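Local coordinates for protein large component of pyocin AP41 (Pseudomonas aeruginosa, PDB 4UHQ) that probably cleaves DNA as an endonuclease, this chain being the metal-binding HNH-type nuclease domain of a larger bacteriocin, at residues T14-A19 with L63-P68. Sequence-based numbering, arbitrary orientation.
Sequences TGNWLA and LENLSP
Asn16 and Asn65 lay their side-chain amides one over the other, the two planes only 13° apart. CG of Asn16 sits 3.5 Å from CG of Asn65, and the amide nitrogens, ND2 of Asn16 and ND2 of Asn65, are 3.6 Å apart; the groups meet face to face, and no hydrogen bond runs between them. Asn65 has a second conformer, so this stack belongs to the one described and may not be permanently occupied. CB of Asn65 also lies 3.4 Å from OD1 of Asn16. A second, apolar touch follows: CD1 of Leu18 meets CD2 of Leu66 at 3.7 Å, the two branched ends crossing at an angle in a buried layer.

What positions the Asn16 amide is its own backbone. With CG anti to the backbone N (chi1 -176°), OD1 can accept from the backbone N of Leu18 at 3.1 Å, an Asx turn with an N-H...O angle of 151°. Asparagine suits this place because its carbonyl is just long enough to reach the backbone N two residues on; the bond tethers OD1 and probably restrains the amide with a face toward Asn65. In the segment 63-68, Asn65, whose flat amide can lie over the other near the surface, is the third residue of a type I turn from Leu63 to Leu66, closed by Leu66 N to Leu63 O at 2.9 Å.

Leu18 also rests its CG over one face of the Trp17 indole, about 3.6 Å above the plane, and touches Ile116 of strand 114-117. The broad indole of Trp17 packs on helix 45-57 while NE1, its one polar atom, bonds to Ala62 O; Leu66 leans on Val74. Ser67, small and hydroxylated, N-caps the next helix, OG accepting from Asn70 N. The contact thus joins an Asx turn in the loop before strand 27-28 to the type I turn that leads out of helix 60-63 toward helix 68-75 of the colicin/pyocin DNase fold.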
ATOM      1  N   THR A  14      10.619  11.038  -2.176  1.00 36.15           N
ATOM      2  CA  THR A  14      10.403  12.388  -1.671  1.00 39.26           C
ATOM      3  C   THR A  14       9.122  12.927  -2.282  1.00 40.80           C
ATOM      4  O   THR A  14       8.539  12.334  -3.191  1.00 43.76           O
ATOM      5  CB  THR A  14      11.562  13.312  -1.998  1.00 48.58           C
ATOM      6  OG1 THR A  14      11.754  13.321  -3.419  1.00 53.55           O
ATOM      7  CG2 THR A  14      12.823  12.813  -1.317  1.00 48.64           C
ATOM      8  N   GLY A  15       8.662  14.040  -1.746  1.00 41.13           N
ATOM      9  CA  GLY A  15       7.483  14.684  -2.271  1.00 42.72           C
ATOM     10  C   GLY A  15       6.235  13.971  -1.807  1.00 37.59           C
ATOM     11  O   GLY A  15       6.217  13.295  -0.777  1.00 39.21           O
ATOM     12  N   ASN A  16       5.172  14.117  -2.575  1.00 31.91           N
ATOM     13  CA  ASN A  16       3.905  13.554  -2.140  1.00 29.00           C
ATOM     14  C   ASN A  16       3.826  12.102  -2.502  1.00 29.50           C
ATOM     15  O   ASN A  16       3.584  11.765  -3.639  1.00 29.64           O
ATOM     16  CB  ASN A  16       2.750  14.356  -2.754  1.00 31.56           C
ATOM     17  CG  ASN A  16       1.395  13.887  -2.266  1.00 30.81           C
ATOM     18  OD1 ASN A  16       1.260  12.760  -1.765  1.00 30.09           O
ATOM     19  ND2 ASN A  16       0.387  14.742  -2.415  1.00 37.27           N
ATOM     20  N   TRP A  17       4.030  11.231  -1.524  1.00 24.63           N
ATOM     21  CA  TRP A  17       4.244   9.841  -1.848  1.00 24.11           C
ATOM     22  C   TRP A  17       2.996   9.116  -2.302  1.00 24.54           C
ATOM     23  O   TRP A  17       3.128   8.019  -2.848  1.00 26.94           O
ATOM     24  CB  TRP A  17       4.891   9.084  -0.670  1.00 25.37           C
ATOM     25  CG  TRP A  17       4.012   8.734   0.489  1.00 27.12           C
ATOM     26  CD1 TRP A  17       3.543   9.585   1.415  1.00 29.27           C
ATOM     27  CD2 TRP A  17       3.517   7.410   0.853  1.00 20.84           C
ATOM     28  NE1 TRP A  17       2.778   8.913   2.354  1.00 29.41           N
ATOM     29  CE2 TRP A  17       2.756   7.577   2.024  1.00 22.28           C
ATOM     30  CE3 TRP A  17       3.667   6.131   0.314  1.00 24.16           C
ATOM     31  CZ2 TRP A  17       2.139   6.516   2.685  1.00 24.11           C
ATOM     32  CZ3 TRP A  17       3.050   5.046   0.974  1.00 22.82           C
ATOM     33  CH2 TRP A  17       2.288   5.263   2.146  1.00 21.45           C
ATOM     34  N   LEU A  18       1.813   9.703  -2.109  1.00 21.63           N
ATOM     35  CA  LEU A  18       0.581   9.005  -2.519  1.00 22.72           C
ATOM     36  C   LEU A  18      -0.060   9.610  -3.764  1.00 25.62           C
ATOM     37  O   LEU A  18      -1.083   9.094  -4.231  1.00 26.17           O
ATOM     38  CB  LEU A  18      -0.443   9.009  -1.375  1.00 24.02           C
ATOM     39  CG  LEU A  18      -0.045   8.167  -0.192  1.00 22.19           C
ATOM     40  CD1 LEU A  18      -1.107   8.449   0.900  1.00 28.81           C
ATOM     41  CD2 LEU A  18      -0.056   6.723  -0.555  1.00 22.78           C
ATOM     42  N   ALA A  19       0.506  10.695  -4.288  1.00 26.87           N
ATOM     43  CA  ALA A  19      -0.129  11.377  -5.414  1.00 28.93           C
ATOM     44  C   ALA A  19      -0.307  10.444  -6.612  1.00 29.62           C
ATOM     45  O   ALA A  19      -1.305  10.522  -7.346  1.00 33.08           O
ATOM     46  CB  ALA A  19       0.682  12.618  -5.799  1.00 31.97           C
ATOM     47  N   LEU A  63       3.336  11.291   6.590  1.00 20.66           N
ATOM     48  CA  LEU A  63       2.106  11.862   7.136  1.00 21.24           C
ATOM     49  C   LEU A  63       1.767  13.183   6.445  1.00 23.22           C
ATOM     50  O   LEU A  63       0.587  13.547   6.378  1.00 22.02           O
ATOM     51  CB  LEU A  63       2.284  12.101   8.632  1.00 24.49           C
ATOM     52  CG  LEU A  63       1.058  12.082   9.524  1.00 34.25           C
ATOM     53  CD1 LEU A  63       0.412  10.706   9.581  1.00 27.37           C
ATOM     54  CD2 LEU A  63       1.475  12.538  10.917  1.00 41.27           C
ATOM     55  N   GLU A  64       2.777  13.892   5.928  1.00 22.33           N
ATOM     56  CA  GLU A  64       2.614  15.313   5.537  1.00 21.11           C
ATOM     57  C   GLU A  64       1.593  15.487   4.417  1.00 24.91           C
ATOM     58  O   GLU A  64       0.967  16.560   4.337  1.00 36.09           O
ATOM     59  CB  GLU A  64       3.964  15.906   5.140  1.00 27.35           C
ATOM     60  CG  GLU A  64       3.886  17.241   4.433  1.00 35.62           C
ATOM     61  CD  GLU A  64       5.267  17.843   4.296  1.00 46.81           C
ATOM     62  OE1 GLU A  64       6.246  17.103   4.537  1.00 45.43           O
ATOM     63  OE2 GLU A  64       5.368  19.038   3.955  1.00 58.26           O
ATOM     64  N   ASN A  65       1.382  14.480   3.587  1.00 29.87           N
ATOM     65  CA  ASN A  65       0.385  14.698   2.529  0.50 42.49           C
ATOM     66  C   ASN A  65      -0.823  13.816   2.779  1.00 41.01           C
ATOM     67  O   ASN A  65      -1.462  13.256   1.876  1.00 42.77           O
ATOM     68  CB  ASN A  65       0.967  14.474   1.134  0.50 44.70           C
ATOM     69  CG  ASN A  65       2.030  15.507   0.772  0.50 34.85           C
ATOM     70  OD1 ASN A  65       3.216  15.245   0.903  0.50 29.60           O
ATOM     71  ND2 ASN A  65       1.598  16.700   0.342  0.50 34.58           N
ATOM     72  N   LEU A  66      -1.161  13.717   4.054  1.00 24.29           N
ATOM     73  CA  LEU A  66      -2.454  13.173   4.410  1.00 19.98           C
ATOM     74  C   LEU A  66      -3.292  14.275   5.069  1.00 20.20           C
ATOM     75  O   LEU A  66      -2.784  15.147   5.790  1.00 21.36           O
ATOM     76  CB  LEU A  66      -2.343  12.041   5.393  1.00 20.19           C
ATOM     77  CG  LEU A  66      -1.705  10.752   4.890  1.00 23.84           C
ATOM     78  CD1 LEU A  66      -1.529   9.747   6.014  1.00 24.94           C
ATOM     79  CD2 LEU A  66      -2.616  10.139   3.848  1.00 25.74           C
ATOM     80  N   SER A  67      -4.594  14.240   4.809  1.00 17.93           N
ATOM     81  CA  SER A  67      -5.486  15.142   5.528  1.00 17.63           C
ATOM     82  C   SER A  67      -5.456  14.799   7.019  1.00 18.22           C
ATOM     83  O   SER A  67      -5.141  13.679   7.399  1.00 17.88           O
ATOM     84  CB  SER A  67      -6.908  14.986   5.023  1.00 18.16           C
ATOM     85  OG  SER A  67      -7.293  13.637   5.315  1.00 19.04           O
ATOM     86  N   PRO A  68      -5.876  15.755   7.858  1.00 16.69           N
ATOM     87  CA  PRO A  68      -5.943  15.470   9.318  1.00 16.91           C
ATOM     88  C   PRO A  68      -6.769  14.229   9.664  1.00 15.79           C
ATOM     89  O   PRO A  68      -6.321  13.418  10.499  1.00 17.67           O
ATOM     90  CB  PRO A  68      -6.538  16.755   9.884  1.00 20.62           C
ATOM     91  CG  PRO A  68      -5.959  17.829   8.964  1.00 23.00           C
ATOM     92  CD  PRO A  68      -6.003  17.179   7.568  1.00 20.32           C
TER